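Long-range contacts in fimbrial structural subunit (Actinomyces naeslundii, PDB 3QDH), which builds the shaft of Actinomyces type 2 fimbriae and, as an adhesin, mediates interactions with streptococci and host cells during oral biofilm development: residues G21-F26 with V106-V111; D51-A56 with E113-A118. One frame throughout, in Å; residues are numbered along the deposited sequence.

Contact 1: G21-F26 with V106-V111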
# COMPACT_ATOMS: atom_id res chain seq x y z
N GLY A 21 -7.93 -3.65 4.49
CA GLY A 21 -7.49 -3.53 5.89
C GLY A 21 -5.99 -3.70 6.04
O GLY A 21 -5.45 -3.52 7.14
N SER A 22 -5.32 -4.06 4.95
CA SER A 22 -3.86 -4.12 4.91
C SER A 22 -3.29 -2.72 4.65
O SER A 22 -3.97 -1.84 4.12
CB SER A 22 -3.38 -5.06 3.80
OG SER A 22 -3.80 -6.40 4.03
N LEU A 23 -2.02 -2.53 5.01
CA LEU A 23 -1.32 -1.30 4.64
C LEU A 23 -0.83 -1.36 3.20
O LEU A 23 -0.48 -2.42 2.69
CB LEU A 23 -0.13 -1.06 5.58
CG LEU A 23 -0.42 -0.81 7.06
CD1 LEU A 23 0.86 -0.90 7.86
CD2 LEU A 23 -1.10 0.53 7.27
N ILE A 24 -0.82 -0.21 2.53
CA ILE A 24 0.03 -0.05 1.35
C ILE A 24 1.18 0.85 1.81
O ILE A 24 0.94 1.88 2.44
CB ILE A 24 -0.68 0.61 0.14
CG1 ILE A 24 -1.84 -0.27 -0.37
CG2 ILE A 24 0.30 0.84 -1.00
CD1 ILE A 24 -2.65 0.38 -1.50
N LYS A 25 2.40 0.42 1.52
CA LYS A 25 3.61 1.16 1.88
C LYS A 25 4.34 1.68 0.65
O LYS A 25 4.63 0.92 -0.29
CB LYS A 25 4.54 0.29 2.74
CG LYS A 25 4.02 0.12 4.16
CD LYS A 25 5.00 -0.63 5.05
CE LYS A 25 4.38 -0.87 6.42
NZ LYS A 25 5.41 -1.31 7.40
N PHE A 26 4.63 2.98 0.67
CA PHE A 26 5.26 3.67 -0.45
C PHE A 26 6.62 4.21 -0.05
O PHE A 26 6.69 5.24 0.62
CB PHE A 26 4.44 4.89 -0.88
CG PHE A 26 3.03 4.59 -1.33
CD1 PHE A 26 2.78 3.99 -2.56
CD2 PHE A 26 1.95 5.02 -0.56
CE1 PHE A 26 1.47 3.76 -2.99
CE2 PHE A 26 0.63 4.79 -0.99
CZ PHE A 26 0.40 4.16 -2.21
N VAL A 106 8.98 5.94 4.33
CA VAL A 106 7.94 5.06 3.77
C VAL A 106 6.59 5.63 4.20
O VAL A 106 6.24 5.59 5.38
CB VAL A 106 8.10 3.61 4.27
CG1 VAL A 106 6.96 2.72 3.76
CG2 VAL A 106 9.45 3.02 3.84
N PHE A 107 5.85 6.19 3.24
CA PHE A 107 4.51 6.68 3.52
C PHE A 107 3.54 5.51 3.44
O PHE A 107 3.77 4.57 2.68
CB PHE A 107 4.12 7.80 2.55
CG PHE A 107 4.95 9.04 2.73
CD1 PHE A 107 4.50 10.09 3.52
CD2 PHE A 107 6.22 9.14 2.14
CE1 PHE A 107 5.28 11.23 3.70
CE2 PHE A 107 7.00 10.28 2.31
CZ PHE A 107 6.53 11.33 3.09
N GLN A 108 2.47 5.57 4.23
CA GLN A 108 1.59 4.41 4.34
C GLN A 108 0.19 4.76 4.81
O GLN A 108 -0.04 5.79 5.43
CB GLN A 108 2.20 3.36 5.27
CG GLN A 108 2.52 3.89 6.65
CD GLN A 108 3.41 2.95 7.43
OE1 GLN A 108 4.55 2.68 7.04
NE2 GLN A 108 2.89 2.45 8.54
N GLY A 109 -0.75 3.87 4.50
CA GLY A 109 -2.12 4.01 4.94
C GLY A 109 -2.82 2.67 4.84
O GLY A 109 -2.34 1.77 4.15
N LYS A 110 -3.95 2.54 5.52
CA LYS A 110 -4.72 1.30 5.53
C LYS A 110 -5.78 1.33 4.42
O LYS A 110 -6.52 2.30 4.31
CB LYS A 110 -5.40 1.12 6.89
CG LYS A 110 -5.99 -0.27 7.11
CD LYS A 110 -6.48 -0.47 8.54
CE LYS A 110 -7.97 -0.18 8.67
NZ LYS A 110 -8.48 -0.60 10.02
N VAL A 111 -5.84 0.28 3.62
CA VAL A 111 -6.79 0.22 2.49
C VAL A 111 -8.19 -0.01 3.05
O VAL A 111 -8.43 -1.00 3.74
CB VAL A 111 -6.45 -0.91 1.49
CG1 VAL A 111 -7.45 -0.93 0.32
CG2 VAL A 111 -5.06 -0.74 0.94

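Contact 2: D51-A56 with E113-A118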
# COMPACT_ATOMS: atom_id res chain seq x y z
N ASP A 51 -4.08 9.13 -1.05
CA ASP A 51 -5.40 8.84 -1.61
C ASP A 51 -6.43 8.58 -0.52
O ASP A 51 -6.15 7.86 0.45
CB ASP A 51 -5.27 7.60 -2.51
CG ASP A 51 -6.55 7.27 -3.25
OD1 ASP A 51 -6.58 7.50 -4.47
OD2 ASP A 51 -7.50 6.77 -2.63
N ASP A 52 -7.62 9.14 -0.70
CA ASP A 52 -8.73 9.05 0.27
C ASP A 52 -9.13 7.65 0.69
O ASP A 52 -9.73 7.47 1.75
CB ASP A 52 -9.98 9.76 -0.27
CG ASP A 52 -9.85 11.27 -0.28
OD1 ASP A 52 -8.91 11.81 0.33
OD2 ASP A 52 -10.73 11.93 -0.88
N ARG A 53 -8.81 6.65 -0.12
CA ARG A 53 -9.10 5.25 0.23
C ARG A 53 -8.17 4.72 1.30
O ARG A 53 -8.40 3.63 1.86
CB ARG A 53 -9.05 4.36 -1.01
CG ARG A 53 -10.28 4.48 -1.91
CD ARG A 53 -9.98 3.97 -3.30
NE ARG A 53 -9.16 4.91 -4.06
CZ ARG A 53 -8.95 4.84 -5.36
NH1 ARG A 53 -9.50 3.84 -6.07
NH2 ARG A 53 -8.20 5.75 -5.97
N LEU A 54 -7.10 5.48 1.59
CA LEU A 54 -6.15 5.10 2.62
C LEU A 54 -6.40 5.87 3.92
O LEU A 54 -6.54 7.09 3.91
CB LEU A 54 -4.70 5.26 2.12
CG LEU A 54 -4.34 4.47 0.85
CD1 LEU A 54 -2.94 4.84 0.30
CD2 LEU A 54 -4.43 2.97 1.08
N THR A 55 -6.48 5.14 5.02
CA THR A 55 -6.80 5.75 6.31
C THR A 55 -5.64 5.58 7.29
O THR A 55 -4.72 4.77 7.07
CB THR A 55 -8.12 5.17 6.88
OG1 THR A 55 -8.70 6.13 7.78
CG2 THR A 55 -7.89 3.85 7.60
N ALA A 56 -5.70 6.35 8.38
CA ALA A 56 -4.65 6.37 9.41
C ALA A 56 -3.27 6.58 8.78
O ALA A 56 -2.31 5.89 9.11
CB ALA A 56 -4.70 5.08 10.25
N GLU A 113 -11.11 0.38 0.90
CA GLU A 113 -11.89 -0.19 -0.21
C GLU A 113 -11.23 0.12 -1.57
O GLU A 113 -10.41 1.03 -1.68
CB GLU A 113 -13.33 0.33 -0.20
CG GLU A 113 -13.46 1.82 -0.50
CD GLU A 113 -14.86 2.34 -0.28
OE1 GLU A 113 -15.82 1.53 -0.26
OE2 GLU A 113 -15.01 3.57 -0.11
N ALA A 114 -11.63 -0.65 -2.58
CA ALA A 114 -11.07 -0.55 -3.92
C ALA A 114 -11.57 0.64 -4.75
O ALA A 114 -10.76 1.30 -5.41
CB ALA A 114 -11.31 -1.85 -4.68
N ARG A 115 -12.88 0.89 -4.72
CA ARG A 115 -13.55 1.88 -5.59
C ARG A 115 -13.22 1.67 -7.07
O ARG A 115 -13.33 0.55 -7.56
CB ARG A 115 -13.26 3.32 -5.15
CG ARG A 115 -13.89 3.71 -3.83
CD ARG A 115 -13.66 5.17 -3.54
NE ARG A 115 -13.63 5.43 -2.10
CZ ARG A 115 -13.30 6.59 -1.54
NH1 ARG A 115 -12.96 7.63 -2.29
NH2 ARG A 115 -13.31 6.70 -0.21
N ASN A 116 -12.80 2.74 -7.78
CA ASN A 116 -12.45 2.63 -9.20
C ASN A 116 -11.31 1.64 -9.44
O ASN A 116 -11.08 1.20 -10.57
CB ASN A 116 -12.16 4.01 -9.84
CG ASN A 116 -10.69 4.45 -9.74
OD1 ASN A 116 -10.12 4.94 -10.71
ND2 ASN A 116 -10.09 4.29 -8.56
N GLY A 117 -10.62 1.29 -8.36
CA GLY A 117 -9.61 0.24 -8.39
C GLY A 117 -8.19 0.70 -8.64
O GLY A 117 -7.27 -0.11 -8.62
N ALA A 118 -7.99 1.99 -8.90
CA ALA A 118 -6.65 2.52 -9.14
C ALA A 118 -6.26 3.52 -8.06
O ALA A 118 -6.69 4.68 -8.10
CB ALA A 118 -6.57 3.15 -10.54
O HOH W 1 -13.06 10.71 -1.41

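Contact 1: G21-F26 with V106-V111
Two antiparallel strand segments pair near the middle of the chain, where the start of strand 23-31 runs back along the end of strand 102-111. The axes of residues 23-26 and 106-111 approach to 4.5 Å at 162° between their directions. Ile24 with Gly109 and Phe26 with Phe107 are the hydrogen-bonded pairs. Phe26 N reaches Phe107 O at 2.7 Å, nearly along the C=O axis, and Phe107 N answers to Phe26 O; the bond from Gly109 N to Ile24 O is weak. Ahead of strand 23-31, Ser22 O takes an almost straight bond (175°) from Val111 N, and Gly21 N donates to Val111 O at 2.8 Å. Gly21 has a positive phi of 97°, at which a side chain would collide with the preceding carbonyl. The pairing belongs to an antiparallel sheet of the Sgo0707 N2-type adhesin domain, in which strands 54-55 and 57-64 also pair with 102-111. On one face, Ile24 CG1 lies 3.5 Å from Val111 CG2 as the two branched side chains cross obliquely, and both touch Trp158 of strand 154-165. Ile24 CG2, anti to its backbone N, sits over a face of the Phe26 ring, toward its rim. The other face carries Lys25 and Gln108 side by side, both extended beyond CG, with Lys25 CE 3.6 Å from Gln108 OE1. That oxygen is hydrogen-bonded to Thr60 OG1 of strand 57-64.

Contact 2: D51-A56 with E113-A118
Arg53 extends from the type I turn Asp51-Leu54, which leads into strand 54-55, to the type II' turn Ala114-Gly117, in the connection between strands 102-111 and 118-131 of the adhesin-type domain. Its CG lies anti to the carbonyl carbon and the chain bends at chi3 (-75°), turning the NE and NH2 side back to Asp51. There it forms a side-on salt bridge: Arg53 NH2 reaches Asp51 OD1 at 2.8 Å and Arg53 NE reaches Asp51 OD2 at 2.9 Å, both from above the carboxylate plane. Asp51 OD2 also accepts Arg53 N through its anti lone pair, closing an Asx turn. Ala114 O sits at the guanidinium edge, 2.9 Å from Arg53 NH1, and accepts Gly117 N as well. Arg53 NH2 makes a less straight bond (133°) to Ala118 O, from above the carbonyl plane. Glu113 O is buried without a polar partner. Arg115 comes from the opposing turn, its guanidinium only 19° from parallel with that of Arg53. Arg53 CG lies over one face of the Arg115 guanidinium, toward its rim, 3.5 Å from Arg115 NE. Arg115 NE is salt-bridged to Glu113 OE2, and a water links Arg115 NH1 to Asp52 OD2. Arg53 thus ties the first turn to the carbonyls of Ala114 and, just beyond the second, Ala118, while each arginine's own carboxylate partner probably offsets the repulsion between the like charges.

Both contacts lie in the same adhesin-type domain. Strand 102-111 pairs with 23-31 in contact 1 and also with 54-55 of contact 2, all in one antiparallel sheet, whereas residues 113-118 are loop leading to strand 118-131 of another sheet. Lys110 N probably hydrogen-bonds to Thr55 O at 2.8 Å, while Leu54 packs against Phe26 and Val111, so it extends the apolar face of contact 1. Contact 1, nearer the middle of the chain, is held chiefly by regular backbone pairing; half of its touching residues are buried and one is exposed. Contact 2 joins two turns by the buried Arg53, with exposed Asp52, Arg115 and Asn116 and a bridging water at its margin.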